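Local coordinates for prephenate dehydrogenase (Aquifex aeolicus, PDB 2G5C) that catalyses the NAD(+)-dependent oxidative decarboxylation of prephenate to 3-(4-hydroxyphenyl)pyruvate in L-tyrosine biosynthesis, at the interface of chains A and B. Residues are numbered along the deposited sequence; one frame, centred on the assembly and turned at random. Chains: chain A/B, prephenate dehydrogenase.

The interface of chains A and B. Residues chain A 206, 208, 210-211, 213-214; chain B 120, 140, 142, 169, 171, 179-180, 183.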
ATOM      1  N   VAL A 206      16.776  -1.257  17.655  1.00 33.49           N
ATOM      2  CA  VAL A 206      16.155  -1.558  16.369  1.00 28.19           C
ATOM      3  C   VAL A 206      15.562  -0.388  15.597  1.00 26.11           C
ATOM      4  O   VAL A 206      14.764   0.396  16.122  1.00 23.05           O
ATOM      5  CB  VAL A 206      15.064  -2.653  16.493  1.00 28.26           C
ATOM      6  CG1 VAL A 206      13.868  -2.135  17.289  1.00 27.64           C
ATOM      7  CG2 VAL A 206      14.651  -3.113  15.103  1.00 25.99           C
ATOM      8  N   LEU A 208      13.201   0.287  12.851  1.00 19.84           N
ATOM      9  CA  LEU A 208      12.091  -0.371  12.163  1.00 19.70           C
ATOM     10  C   LEU A 208      12.052  -0.215  10.638  1.00 18.83           C
ATOM     11  O   LEU A 208      11.477  -1.053   9.941  1.00 19.66           O
ATOM     12  CB  LEU A 208      10.759   0.082  12.779  1.00 16.60           C
ATOM     13  CG  LEU A 208      10.579  -0.276  14.262  1.00 17.24           C
ATOM     14  CD1 LEU A 208       9.233   0.239  14.762  1.00 17.61           C
ATOM     15  CD2 LEU A 208      10.672  -1.788  14.456  1.00 18.62           C
ATOM     16  N   LYS A 210      14.280  -0.774   8.648  1.00 23.54           N
ATOM     17  CA  LYS A 210      15.109  -1.810   8.046  1.00 26.23           C
ATOM     18  C   LYS A 210      14.320  -3.073   7.700  1.00 26.82           C
ATOM     19  O   LYS A 210      14.882  -4.018   7.152  1.00 27.09           O
ATOM     20  CB  LYS A 210      16.263  -2.179   8.984  1.00 27.51           C
ATOM     21  CG  LYS A 210      17.314  -1.088   9.132  1.00 31.30           C
ATOM     22  CD  LYS A 210      18.533  -1.585   9.889  1.00 34.62           C
ATOM     23  CE  LYS A 210      19.638  -0.532   9.881  1.00 38.78           C
ATOM     24  NZ  LYS A 210      20.852  -0.977  10.619  1.00 41.17           N
ATOM     25  N   TYR A 211      13.023  -3.087   8.006  1.00 26.26           N
ATOM     26  CA  TYR A 211      12.194  -4.264   7.727  1.00 25.91           C
ATOM     27  C   TYR A 211      10.892  -3.928   7.004  1.00 25.43           C
ATOM     28  O   TYR A 211       9.817  -3.939   7.605  1.00 24.44           O
ATOM     29  CB  TYR A 211      11.886  -4.992   9.038  1.00 25.33           C
ATOM     30  CG  TYR A 211      13.120  -5.221   9.864  1.00 25.93           C
ATOM     31  CD1 TYR A 211      13.551  -4.267  10.784  1.00 26.76           C
ATOM     32  CD2 TYR A 211      13.914  -6.345   9.661  1.00 26.20           C
ATOM     33  CE1 TYR A 211      14.748  -4.424  11.475  1.00 26.83           C
ATOM     34  CE2 TYR A 211      15.112  -6.514  10.343  1.00 27.36           C
ATOM     35  CZ  TYR A 211      15.525  -5.547  11.249  1.00 28.96           C
ATOM     36  OH  TYR A 211      16.716  -5.701  11.923  1.00 29.66           O
ATOM     37  N   GLY A 213       9.687  -5.661   4.283  1.00 25.23           N
ATOM     38  CA  GLY A 213       9.093  -6.807   3.619  1.00 22.51           C
ATOM     39  C   GLY A 213       7.919  -7.456   4.318  1.00 23.07           C
ATOM     40  O   GLY A 213       7.336  -8.400   3.794  1.00 23.34           O
ATOM     41  N   GLY A 214       7.562  -6.963   5.495  1.00 21.68           N
ATOM     42  CA  GLY A 214       6.455  -7.561   6.214  1.00 23.03           C
ATOM     43  C   GLY A 214       5.097  -6.978   5.877  1.00 23.68           C
ATOM     44  O   GLY A 214       4.109  -7.291   6.538  1.00 24.70           O
TER
ATOM     45  N   ILE B 120      10.762 -13.488   6.240  1.00 15.66           N
ATOM     46  CA  ILE B 120       9.922 -12.328   5.978  1.00 15.62           C
ATOM     47  C   ILE B 120       9.581 -12.267   4.498  1.00 17.23           C
ATOM     48  O   ILE B 120      10.068 -11.410   3.756  1.00 17.34           O
ATOM     49  CB  ILE B 120      10.619 -11.018   6.432  1.00 14.39           C
ATOM     50  CG1 ILE B 120      11.166 -11.192   7.850  1.00 12.65           C
ATOM     51  CG2 ILE B 120       9.637  -9.853   6.383  1.00 12.57           C
ATOM     52  CD1 ILE B 120      10.143 -11.715   8.849  1.00 15.18           C
ATOM     53  N   LYS B 140      14.473 -10.986   4.035  1.00 15.11           N
ATOM     54  CA  LYS B 140      15.131 -11.243   5.303  1.00 14.40           C
ATOM     55  C   LYS B 140      14.534 -12.475   5.958  1.00 14.06           C
ATOM     56  O   LYS B 140      13.354 -12.797   5.761  1.00 12.67           O
ATOM     57  CB  LYS B 140      14.999 -10.039   6.251  1.00 14.82           C
ATOM     58  CG  LYS B 140      15.784  -8.804   5.788  1.00 19.74           C
ATOM     59  CD  LYS B 140      15.769  -7.714   6.846  1.00 23.55           C
ATOM     60  CE  LYS B 140      16.737  -6.582   6.508  1.00 26.08           C
ATOM     61  NZ  LYS B 140      16.936  -5.672   7.681  1.00 27.89           N
ATOM     62  N   ILE B 142      14.548 -14.069   9.792  1.00 14.01           N
ATOM     63  CA  ILE B 142      14.895 -13.837  11.187  1.00 14.74           C
ATOM     64  C   ILE B 142      15.028 -15.142  11.952  1.00 13.95           C
ATOM     65  O   ILE B 142      14.064 -15.904  12.042  1.00 14.20           O
ATOM     66  CB  ILE B 142      13.798 -13.004  11.898  1.00 14.78           C
ATOM     67  CG1 ILE B 142      13.434 -11.785  11.049  1.00 13.64           C
ATOM     68  CG2 ILE B 142      14.259 -12.625  13.308  1.00 15.15           C
ATOM     69  CD1 ILE B 142      14.594 -10.863  10.758  1.00 18.14           C
ATOM     70  N   GLU B 169      19.345 -12.748   9.793  1.00 17.51           N
ATOM     71  CA  GLU B 169      19.732 -11.874  10.894  1.00 19.58           C
ATOM     72  C   GLU B 169      19.111 -12.464  12.154  1.00 17.80           C
ATOM     73  O   GLU B 169      18.080 -13.144  12.080  1.00 14.42           O
ATOM     74  CB  GLU B 169      19.266 -10.440  10.665  1.00 26.52           C
ATOM     75  CG  GLU B 169      17.782 -10.256  10.535  1.00 33.85           C
ATOM     76  CD  GLU B 169      17.432  -8.815  10.262  1.00 40.76           C
ATOM     77  OE1 GLU B 169      17.789  -7.948  11.093  1.00 41.90           O
ATOM     78  OE2 GLU B 169      16.808  -8.547   9.214  1.00 44.93           O
HETATM   79  N   MSE B 171      17.578 -12.213  16.176  1.00 15.38           N
HETATM   80  CA  MSE B 171      16.825 -11.399  17.118  1.00 16.96           C
HETATM   81  C   MSE B 171      16.385 -12.338  18.231  1.00 16.70           C
HETATM   82  O   MSE B 171      16.224 -13.531  17.991  1.00 16.02           O
HETATM   83  CB  MSE B 171      15.565 -10.825  16.466  1.00 18.67           C
HETATM   84  CG  MSE B 171      15.780  -9.713  15.483  1.00 25.36           C
HETATM   85 SE   MSE B 171      14.058  -8.939  15.032  1.00 31.83          SE
HETATM   86  CE  MSE B 171      14.631  -7.848  13.546  1.00 27.18           C
ATOM     87  N   VAL B 179       9.148  -6.160  16.968  1.00 16.44           N
ATOM     88  CA  VAL B 179       9.451  -5.601  15.655  1.00 16.71           C
ATOM     89  C   VAL B 179       8.407  -5.886  14.583  1.00 17.44           C
ATOM     90  O   VAL B 179       7.919  -4.977  13.909  1.00 15.59           O
ATOM     91  CB  VAL B 179      10.830  -6.102  15.137  1.00 17.41           C
ATOM     92  CG1 VAL B 179      11.043  -5.663  13.696  1.00 17.02           C
ATOM     93  CG2 VAL B 179      11.939  -5.545  16.002  1.00 16.30           C
ATOM     94  N   PHE B 180       8.062  -7.155  14.425  1.00 15.94           N
ATOM     95  CA  PHE B 180       7.106  -7.513  13.402  1.00 16.84           C
ATOM     96  C   PHE B 180       5.675  -7.213  13.786  1.00 15.11           C
ATOM     97  O   PHE B 180       4.798  -7.158  12.929  1.00 14.18           O
ATOM     98  CB  PHE B 180       7.358  -8.957  12.980  1.00 13.90           C
ATOM     99  CG  PHE B 180       8.645  -9.097  12.214  1.00 14.71           C
ATOM    100  CD1 PHE B 180       8.734  -8.612  10.907  1.00 13.72           C
ATOM    101  CD2 PHE B 180       9.806  -9.545  12.844  1.00 13.85           C
ATOM    102  CE1 PHE B 180       9.959  -8.558  10.238  1.00 15.32           C
ATOM    103  CE2 PHE B 180      11.039  -9.496  12.187  1.00 16.67           C
ATOM    104  CZ  PHE B 180      11.117  -8.997  10.880  1.00 16.96           C
ATOM    105  N   VAL B 183       6.027  -3.647  12.281  1.00 15.08           N
ATOM    106  CA  VAL B 183       6.271  -3.573  10.842  1.00 14.76           C
ATOM    107  C   VAL B 183       5.461  -4.494   9.935  1.00 15.22           C
ATOM    108  O   VAL B 183       5.435  -4.287   8.725  1.00 16.50           O
ATOM    109  CB  VAL B 183       7.769  -3.794  10.512  1.00 15.15           C
ATOM    110  CG1 VAL B 183       8.625  -2.826  11.312  1.00 16.17           C
ATOM    111  CG2 VAL B 183       8.167  -5.240  10.804  1.00 13.77           C
TER
HETATM  112  O   HOH W   1       7.164  -4.636   6.993  1.00 23.41           O
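The ring of A:Tyr211 forms the apolar centre of this patch of the two-fold symmetric dimer interface of a prephenate/arogenate dehydrogenase, where a loop of one subunit, carrying the 3-10 helix 208-210, packs on helix 173-200 and the nucleotide-binding domain of the other. The CG of A:Tyr211 lies anti to its carbonyl carbon (chi1 -49°), and the ring crosses B:Val179 at about a right angle, its CD1 near CG1 of the valine. From the far end the selenomethionine B:Met171 reaches tip to tip, its methyl CE 3.4 Å from CZ of A:Tyr211. B:Phe180 touches with its ring tip, CZ to CD2 of the tyrosine at 4.0 Å. Alongside, A:Leu208 rests CD2 against both B:Val183 CG1 and B:Val179 CG1, sliding past B:Val179 in the opposite direction, while A:Val206 crosses B:Val179 obliquely, methyl to methyl (CG2 to CG2, 3.8 Å). Farther along the loop, B:Ile120 rests CG2 on the backbone of A:Gly213 and A:Gly214.

At the phenol end, the OH of A:Tyr211 donates to the syn lone pair of B:Glu169 OE1 (2.6 Å), the carboxylate lying at the ring edge with its plane turned 34° from the ring. The extended B:Lys140 crosses the tyrosine, its CD 3.6 Å from ring atom CD2, and its NZ donates to the A:Lys210 carbonyl O at 2.7 Å from above the carbonyl plane. The same NZ forms a salt bridge within its own chain to B:Glu169 OE2, 3.3 Å away and weak as a hydrogen bond, which probably helps orient the carboxylate. An alanine at A:Tyr211, lacking the ring and its hydroxyl, would probably loosen the packing against B:Val179 and B:Met171 and weaken the hold on the B:Glu169 carboxylate. Beyond, a water joins A:Tyr211 O and A:Gly214 N to B:Val183 O.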